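Local coordinates for protein ZYRO0G01672p (Zygosaccharomyces rouxii, PDB 4U8T) that binds N6-methyladenosine RNA through its YTH domain and probably serves as a reader of methylated mRNA, at residues Asn92-Leu97 and His110-Val114; Val118-Val122 and Lys159-Tyr163. One frame throughout, in Å; residues are numbered along the deposited sequence.

Contact 1 of 2, residues Asn92-Leu97 and His110-Val114; sequences NLREDL and HAFKV
Arg94 and Ala111 form an antiparallel hydrogen-bonded pair where strand 82-94 runs alongside strand 111-123, two neighbours in the mixed central sheet of the YTH domain. The pairing rests on one backbone bond, Arg94 N to Ala111 O at 3.0 Å with an N-H...O angle of 166°. The short strand segments make an angle of 127°, well short of antiparallel, so the strands splay here.

Apolar contacts join Leu93 to Phe112 and His110. Leu93 CD1 reaches the rim of the Phe112 ring in the ring plane, 3.6 Å from CD2, while Leu93 CG lies 3.9 Å from His110 CB, the two side chains crossing at about a right angle. Helix 52-63 covers this side, with Asn55 touching both Leu93 and Phe112.

Among polar groups, Glu95 and His110 run side by side in the same direction. Glu95 holds CG anti to its backbone N (chi1 -161°) and is extended beyond it, which brings OE2 to the imidazole edge, 3.7 Å from His110 CE1, without a hydrogen bond. Lys113, also extended beyond CG, passes over one face of the Arg94 guanidinium near its rim, with Lys113 CD 4.0 Å above the guanidinium plane.

Leu97, farther along the chain, lies on the other side from the Leu93 cluster, its methyls against the Lys113 chain and the Ala111 carbonyl: Leu97 CD1 stands 3.8 Å from Ala111 O, and Leu97 CD2 3.9 Å from Lys113 CE.

Contact 2 of 2, residues Val118-Val122 and Lys159-Tyr163; sequences VVRDV and KLFKY
The C-terminal turn of helix 151-161 packs on strand 111-123 through Phe161, which meets Val118 and Val122. Val122 CG2 sits over one face of the ring, 3.9 Å from the Phe161 centroid and 23° off its normal, a CH-pi contact. Val118 CG1 approaches obliquely, 3.8 Å from Phe161 CD1, and Arg120 O lies in the ring plane at the edge, 3.6 Å from Phe161 CE1. Phe83 and Val86 of strand 82-94 touch the Phe161 side chain, so in the alpha/beta fold of the YTH domain, a member of the PUA clan, the helix C-terminus is set against two adjacent strands. Arg120, between the valines, points to the same side. With CG anti to the backbone N (chi1 152°) and the chain extended to NE, it carries its guanidinium past Phe161 O to the carbonyls of the chain leaving the helix. Arg120 NE donates to Asp121 O at 3.3 Å; that oxygen lies near the guanidinium plane and probably limits its rotation. Arg120 NH2 makes two weak bonds, to Phe161 O at 3.5 Å and to Tyr163 O at a doubtful 2.6 Å, while Leu160 O stands over one guanidinium face, 3.7 Å from NH2.

In the fold
From the N terminus, the chain lays down strand 27-33, the edge strand 47-48 and strand 71-77, with helices 36-45 and 52-63 between them, before running out along strand 82-94. Contact 1 closes the excursion that follows, 12 residues without helix or strand, by returning to strand 111-123 beside the strand just left. The chain continues down strand 111-123 to contact 2, about 26 Å away centre to centre, on the opposite side of the chain's centre. Contact 2 closes a longer loop, 36 residues with three short strands and most of helix 151-161. The loops follow in series, neither enclosing nor crossing the other. Contact 1 joins neighbouring strands; contact 2 fastens the C-terminal helix to the sheet.

Contact 1 of 2, residues Asn92-Leu97 and His110-Val114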
ATOM      1  N   ASN A  92      -1.316  14.369   3.363  1.00 28.72           N
ATOM      2  CA  ASN A  92      -0.293  14.158   4.351  1.00 23.09           C
ATOM      3  C   ASN A  92      -1.008  13.734   5.615  1.00 23.24           C
ATOM      4  O   ASN A  92      -2.215  13.640   5.639  1.00 24.66           O
ATOM      5  CB  ASN A  92       0.539  15.413   4.554  1.00 25.00           C
ATOM      6  CG  ASN A  92       1.938  15.121   5.053  1.00 28.74           C
ATOM      7  OD1 ASN A  92       2.164  14.169   5.785  1.00 25.42           O
ATOM      8  ND2 ASN A  92       2.877  15.957   4.674  1.00 28.61           N
ATOM      9  N   LEU A  93      -0.264  13.473   6.669  1.00 28.19           N
ATOM     10  CA  LEU A  93      -0.852  13.054   7.923  1.00 27.90           C
ATOM     11  C   LEU A  93      -1.701  14.215   8.482  1.00 30.70           C
ATOM     12  O   LEU A  93      -1.368  15.379   8.314  1.00 36.05           O
ATOM     13  CB  LEU A  93       0.268  12.596   8.865  1.00 25.85           C
ATOM     14  CG  LEU A  93       0.155  11.564   9.982  1.00 24.13           C
ATOM     15  CD1 LEU A  93      -0.280  10.253   9.480  1.00 28.91           C
ATOM     16  CD2 LEU A  93       1.498  11.381  10.618  1.00 24.47           C
ATOM     17  N   ARG A  94      -2.843  13.897   9.069  1.00 33.49           N
ATOM     18  CA  ARG A  94      -3.738  14.898   9.637  1.00 38.03           C
ATOM     19  C   ARG A  94      -4.141  14.476  11.032  1.00 46.15           C
ATOM     20  O   ARG A  94      -3.776  13.393  11.473  1.00 42.91           O
ATOM     21  CB  ARG A  94      -4.993  15.093   8.793  1.00 38.24           C
ATOM     22  CG  ARG A  94      -4.773  15.620   7.406  1.00 38.79           C
ATOM     23  CD  ARG A  94      -6.093  16.033   6.812  1.00 44.37           C
ATOM     24  NE  ARG A  94      -5.954  16.532   5.449  1.00 55.41           N
ATOM     25  CZ  ARG A  94      -6.980  16.786   4.639  1.00 62.37           C
ATOM     26  NH1 ARG A  94      -8.227  16.580   5.056  1.00 59.72           N
ATOM     27  NH2 ARG A  94      -6.763  17.246   3.413  1.00 56.64           N
ATOM     28  N   GLU A  95      -4.836  15.343  11.762  1.00 53.65           N
ATOM     29  CA  GLU A  95      -5.255  14.962  13.108  1.00 56.20           C
ATOM     30  C   GLU A  95      -6.769  14.935  13.182  1.00 50.72           C
ATOM     31  O   GLU A  95      -7.336  14.382  14.115  1.00 42.54           O
ATOM     32  CB  GLU A  95      -4.700  15.884  14.190  1.00 48.68           C
ATOM     33  CG  GLU A  95      -4.766  15.184  15.536  1.00 57.63           C
ATOM     34  CD  GLU A  95      -4.310  16.022  16.692  1.00 58.94           C
ATOM     35  OE1 GLU A  95      -4.801  17.156  16.829  1.00 63.42           O
ATOM     36  OE2 GLU A  95      -3.459  15.538  17.465  1.00 62.20           O
ATOM     37  N   ASP A  96      -7.413  15.477  12.155  1.00 47.95           N
ATOM     38  CA  ASP A  96      -8.847  15.693  12.187  1.00 49.92           C
ATOM     39  C   ASP A  96      -9.619  14.587  11.487  1.00 53.51           C
ATOM     40  O   ASP A  96     -10.732  14.803  11.030  1.00 55.06           O
ATOM     41  CB  ASP A  96      -9.193  17.010  11.491  1.00 55.25           C
ATOM     42  CG  ASP A  96      -8.827  16.994   9.999  1.00 58.55           C
ATOM     43  OD1 ASP A  96      -8.062  16.111   9.586  1.00 56.27           O
ATOM     44  OD2 ASP A  96      -9.331  17.822   9.219  1.00 68.90           O
ATOM     45  N   LEU A  97      -9.040  13.396  11.421  1.00 52.90           N
ATOM     46  CA  LEU A  97      -9.703  12.273  10.783  1.00 46.78           C
ATOM     47  C   LEU A  97     -10.121  11.237  11.800  1.00 47.83           C
ATOM     48  O   LEU A  97      -9.576  11.177  12.895  1.00 48.71           O
ATOM     49  CB  LEU A  97      -8.806  11.640   9.735  1.00 44.31           C
ATOM     50  CG  LEU A  97      -8.423  12.535   8.572  1.00 40.10           C
ATOM     51  CD1 LEU A  97      -7.400  11.823   7.759  1.00 34.99           C
ATOM     52  CD2 LEU A  97      -9.643  12.792   7.743  1.00 45.94           C
ATOM     53  N   HIS A 110      -2.972   9.057  14.497  1.00 36.63           N
ATOM     54  CA  HIS A 110      -3.038   9.926  13.338  1.00 35.70           C
ATOM     55  C   HIS A 110      -3.236   9.092  12.105  1.00 31.13           C
ATOM     56  O   HIS A 110      -2.962   7.917  12.125  1.00 37.98           O
ATOM     57  CB  HIS A 110      -1.778  10.767  13.239  1.00 33.16           C
ATOM     58  CG  HIS A 110      -1.367  11.378  14.537  1.00 38.13           C
ATOM     59  ND1 HIS A 110      -2.159  12.272  15.220  1.00 45.84           N
ATOM     60  CD2 HIS A 110      -0.261  11.206  15.290  1.00 40.27           C
ATOM     61  CE1 HIS A 110      -1.552  12.632  16.335  1.00 42.95           C
ATOM     62  NE2 HIS A 110      -0.399  11.997  16.401  1.00 41.45           N
ATOM     63  N   ALA A 111      -3.685   9.695  11.023  1.00 24.11           N
ATOM     64  CA  ALA A 111      -3.860   8.957   9.795  1.00 21.73           C
ATOM     65  C   ALA A 111      -3.807   9.890   8.646  1.00 20.69           C
ATOM     66  O   ALA A 111      -3.882  11.071   8.821  1.00 25.79           O
ATOM     67  CB  ALA A 111      -5.171   8.216   9.794  1.00 24.55           C
ATOM     68  N   PHE A 112      -3.740   9.347   7.446  1.00 24.39           N
ATOM     69  CA  PHE A 112      -3.775  10.173   6.262  1.00 24.32           C
ATOM     70  C   PHE A 112      -4.777   9.616   5.277  1.00 23.02           C
ATOM     71  O   PHE A 112      -5.123   8.465   5.351  1.00 23.92           O
ATOM     72  CB  PHE A 112      -2.390  10.259   5.624  1.00 25.86           C
ATOM     73  CG  PHE A 112      -1.700   8.935   5.465  1.00 23.90           C
ATOM     74  CD1 PHE A 112      -1.950   8.144   4.364  1.00 21.58           C
ATOM     75  CD2 PHE A 112      -0.788   8.495   6.405  1.00 21.94           C
ATOM     76  CE1 PHE A 112      -1.327   6.955   4.210  1.00 21.33           C
ATOM     77  CE2 PHE A 112      -0.158   7.298   6.257  1.00 21.77           C
ATOM     78  CZ  PHE A 112      -0.425   6.529   5.156  1.00 25.60           C
ATOM     79  N   LYS A 113      -5.222  10.436   4.343  1.00 23.86           N
ATOM     80  CA  LYS A 113      -6.196  10.001   3.361  1.00 21.82           C
ATOM     81  C   LYS A 113      -5.554   9.153   2.313  1.00 20.69           C
ATOM     82  O   LYS A 113      -4.437   9.409   1.886  1.00 24.06           O
ATOM     83  CB  LYS A 113      -6.892  11.198   2.705  1.00 24.42           C
ATOM     84  CG  LYS A 113      -7.800  11.936   3.644  1.00 26.42           C
ATOM     85  CD  LYS A 113      -8.467  13.110   3.010  1.00 32.97           C
ATOM     86  CE  LYS A 113      -9.510  13.657   3.976  1.00 50.71           C
ATOM     87  NZ  LYS A 113     -10.260  14.849   3.492  1.00 57.85           N
ATOM     88  N   VAL A 114      -6.287   8.138   1.888  1.00 24.14           N
ATOM     89  CA  VAL A 114      -5.850   7.262   0.810  1.00 22.89           C
ATOM     90  C   VAL A 114      -6.952   7.106  -0.214  1.00 23.34           C
ATOM     91  O   VAL A 114      -8.119   7.231   0.089  1.00 27.45           O
ATOM     92  CB  VAL A 114      -5.427   5.845   1.313  1.00 18.89           C
ATOM     93  CG1 VAL A 114      -4.178   5.907   2.130  1.00 18.78           C
ATOM     94  CG2 VAL A 114      -6.525   5.191   2.082  1.00 19.34           C
TER

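Contact 2 of 2, residues Val118-Val122 and Lys159-Tyr163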
ATOM      1  N   VAL A 118      -6.711  -0.504  -6.675  1.00 20.18           N
ATOM      2  CA  VAL A 118      -6.761  -1.916  -6.974  1.00 20.34           C
ATOM      3  C   VAL A 118      -7.181  -2.663  -5.733  1.00 22.25           C
ATOM      4  O   VAL A 118      -6.665  -2.417  -4.667  1.00 19.60           O
ATOM      5  CB  VAL A 118      -5.405  -2.458  -7.423  1.00 21.39           C
ATOM      6  CG1 VAL A 118      -5.535  -3.877  -7.871  1.00 20.24           C
ATOM      7  CG2 VAL A 118      -4.848  -1.626  -8.525  1.00 25.78           C
ATOM      8  N   VAL A 119      -8.140  -3.556  -5.869  1.00 20.93           N
ATOM      9  CA  VAL A 119      -8.439  -4.491  -4.812  1.00 18.81           C
ATOM     10  C   VAL A 119      -8.392  -5.863  -5.427  1.00 20.73           C
ATOM     11  O   VAL A 119      -9.290  -6.247  -6.149  1.00 26.15           O
ATOM     12  CB  VAL A 119      -9.826  -4.238  -4.168  1.00 20.19           C
ATOM     13  CG1 VAL A 119     -10.149  -5.304  -3.165  1.00 21.09           C
ATOM     14  CG2 VAL A 119      -9.888  -2.896  -3.506  1.00 15.69           C
ATOM     15  N   ARG A 120      -7.345  -6.607  -5.148  1.00 17.91           N
ATOM     16  CA  ARG A 120      -7.175  -7.907  -5.758  1.00 16.41           C
ATOM     17  C   ARG A 120      -6.043  -8.665  -5.121  1.00 19.31           C
ATOM     18  O   ARG A 120      -5.032  -8.092  -4.807  1.00 19.81           O
ATOM     19  CB  ARG A 120      -6.906  -7.782  -7.247  1.00 24.02           C
ATOM     20  CG  ARG A 120      -6.094  -8.952  -7.750  1.00 28.48           C
ATOM     21  CD  ARG A 120      -5.628  -8.859  -9.137  1.00 26.85           C
ATOM     22  NE  ARG A 120      -5.171 -10.172  -9.517  1.00 29.61           N
ATOM     23  CZ  ARG A 120      -4.915 -10.537 -10.760  1.00 42.87           C
ATOM     24  NH1 ARG A 120      -4.510 -11.768 -11.012  1.00 51.35           N
ATOM     25  NH2 ARG A 120      -5.082  -9.680 -11.749  1.00 42.15           N
ATOM     26  N   ASP A 121      -6.220  -9.965  -4.934  1.00 22.56           N
ATOM     27  CA  ASP A 121      -5.153 -10.801  -4.407  1.00 20.68           C
ATOM     28  C   ASP A 121      -4.103 -11.111  -5.448  1.00 21.59           C
ATOM     29  O   ASP A 121      -4.423 -11.439  -6.576  1.00 26.67           O
ATOM     30  CB  ASP A 121      -5.712 -12.102  -3.860  1.00 21.06           C
ATOM     31  CG  ASP A 121      -6.458 -11.918  -2.578  1.00 20.95           C
ATOM     32  OD1 ASP A 121      -6.678 -10.778  -2.179  1.00 20.09           O
ATOM     33  OD2 ASP A 121      -6.816 -12.918  -1.947  1.00 26.17           O
ATOM     34  N   VAL A 122      -2.847 -11.034  -5.037  1.00 19.54           N
ATOM     35  CA  VAL A 122      -1.719 -11.473  -5.826  1.00 20.37           C
ATOM     36  C   VAL A 122      -0.858 -12.311  -4.933  1.00 24.37           C
ATOM     37  O   VAL A 122      -0.457 -11.851  -3.902  1.00 24.34           O
ATOM     38  CB  VAL A 122      -0.880 -10.315  -6.375  1.00 20.57           C
ATOM     39  CG1 VAL A 122       0.381 -10.836  -7.021  1.00 14.61           C
ATOM     40  CG2 VAL A 122      -1.658  -9.523  -7.337  1.00 22.81           C
ATOM     41  N   LYS A 159       1.902  -4.310 -12.949  1.00 34.78           N
ATOM     42  CA  LYS A 159       1.430  -5.082 -14.078  1.00 36.73           C
ATOM     43  C   LYS A 159       0.713  -6.318 -13.585  1.00 35.67           C
ATOM     44  O   LYS A 159      -0.351  -6.640 -14.080  1.00 36.92           O
ATOM     45  CB  LYS A 159       2.582  -5.464 -15.022  1.00 43.96           C
ATOM     46  CG  LYS A 159       3.010  -4.360 -15.998  1.00 50.05           C
ATOM     47  CD  LYS A 159       4.512  -4.458 -16.344  1.00 57.90           C
ATOM     48  CE  LYS A 159       5.005  -3.251 -17.156  1.00 62.62           C
ATOM     49  NZ  LYS A 159       6.492  -3.143 -17.173  1.00 66.52           N
ATOM     50  N   LEU A 160       1.294  -7.008 -12.611  1.00 34.47           N
ATOM     51  CA  LEU A 160       0.669  -8.194 -12.050  1.00 34.21           C
ATOM     52  C   LEU A 160      -0.669  -7.914 -11.364  1.00 34.68           C
ATOM     53  O   LEU A 160      -1.568  -8.740 -11.377  1.00 33.25           O
ATOM     54  CB  LEU A 160       1.613  -8.859 -11.073  1.00 31.10           C
ATOM     55  CG  LEU A 160       2.712  -9.651 -11.771  1.00 32.88           C
ATOM     56  CD1 LEU A 160       3.383 -10.584 -10.804  1.00 29.00           C
ATOM     57  CD2 LEU A 160       2.149 -10.410 -12.922  1.00 40.47           C
ATOM     58  N   PHE A 161      -0.824  -6.732 -10.792  1.00 37.38           N
ATOM     59  CA  PHE A 161      -2.089  -6.406 -10.161  1.00 35.49           C
ATOM     60  C   PHE A 161      -3.215  -6.176 -11.158  1.00 39.42           C
ATOM     61  O   PHE A 161      -4.373  -6.380 -10.820  1.00 42.78           O
ATOM     62  CB  PHE A 161      -1.951  -5.161  -9.289  1.00 33.43           C
ATOM     63  CG  PHE A 161      -1.562  -5.453  -7.880  1.00 29.89           C
ATOM     64  CD1 PHE A 161      -2.481  -5.954  -6.995  1.00 26.15           C
ATOM     65  CD2 PHE A 161      -0.310  -5.181  -7.429  1.00 30.83           C
ATOM     66  CE1 PHE A 161      -2.146  -6.214  -5.718  1.00 25.90           C
ATOM     67  CE2 PHE A 161       0.027  -5.432  -6.139  1.00 29.94           C
ATOM     68  CZ  PHE A 161      -0.894  -5.951  -5.283  1.00 27.73           C
ATOM     69  N   LYS A 162      -2.873  -5.798 -12.387  1.00 40.17           N
ATOM     70  CA  LYS A 162      -3.867  -5.468 -13.404  1.00 37.13           C
ATOM     71  C   LYS A 162      -4.073  -6.563 -14.402  1.00 41.39           C
ATOM     72  O   LYS A 162      -4.502  -6.279 -15.506  1.00 49.15           O
ATOM     73  CB  LYS A 162      -3.450  -4.239 -14.221  1.00 42.91           C
ATOM     74  CG  LYS A 162      -3.383  -2.897 -13.558  1.00 44.17           C
ATOM     75  CD  LYS A 162      -2.900  -1.833 -14.571  1.00 47.28           C
ATOM     76  CE  LYS A 162      -1.400  -1.986 -14.934  1.00 50.37           C
ATOM     77  NZ  LYS A 162      -0.668  -0.703 -15.256  1.00 50.84           N
ATOM     78  N   TYR A 163      -3.872  -7.812 -14.024  1.00 41.93           N
ATOM     79  CA  TYR A 163      -3.784  -8.845 -15.035  1.00 45.31           C
ATOM     80  C   TYR A 163      -4.921  -9.844 -14.970  1.00 53.86           C
ATOM     81  O   TYR A 163      -5.849  -9.676 -14.193  1.00 58.53           O
ATOM     82  CB  TYR A 163      -2.470  -9.584 -14.862  1.00 49.37           C
ATOM     83  CG  TYR A 163      -2.200 -10.609 -15.921  1.00 62.27           C
ATOM     84  CD1 TYR A 163      -2.188 -10.241 -17.257  1.00 65.14           C
ATOM     85  CD2 TYR A 163      -1.966 -11.938 -15.605  1.00 65.75           C
ATOM     86  CE1 TYR A 163      -1.930 -11.158 -18.248  1.00 67.30           C
ATOM     87  CE2 TYR A 163      -1.713 -12.872 -16.601  1.00 64.94           C
ATOM     88  CZ  TYR A 163      -1.700 -12.467 -17.922  1.00 66.78           C
ATOM     89  OH  TYR A 163      -1.447 -13.355 -18.939  1.00 69.22           O
TER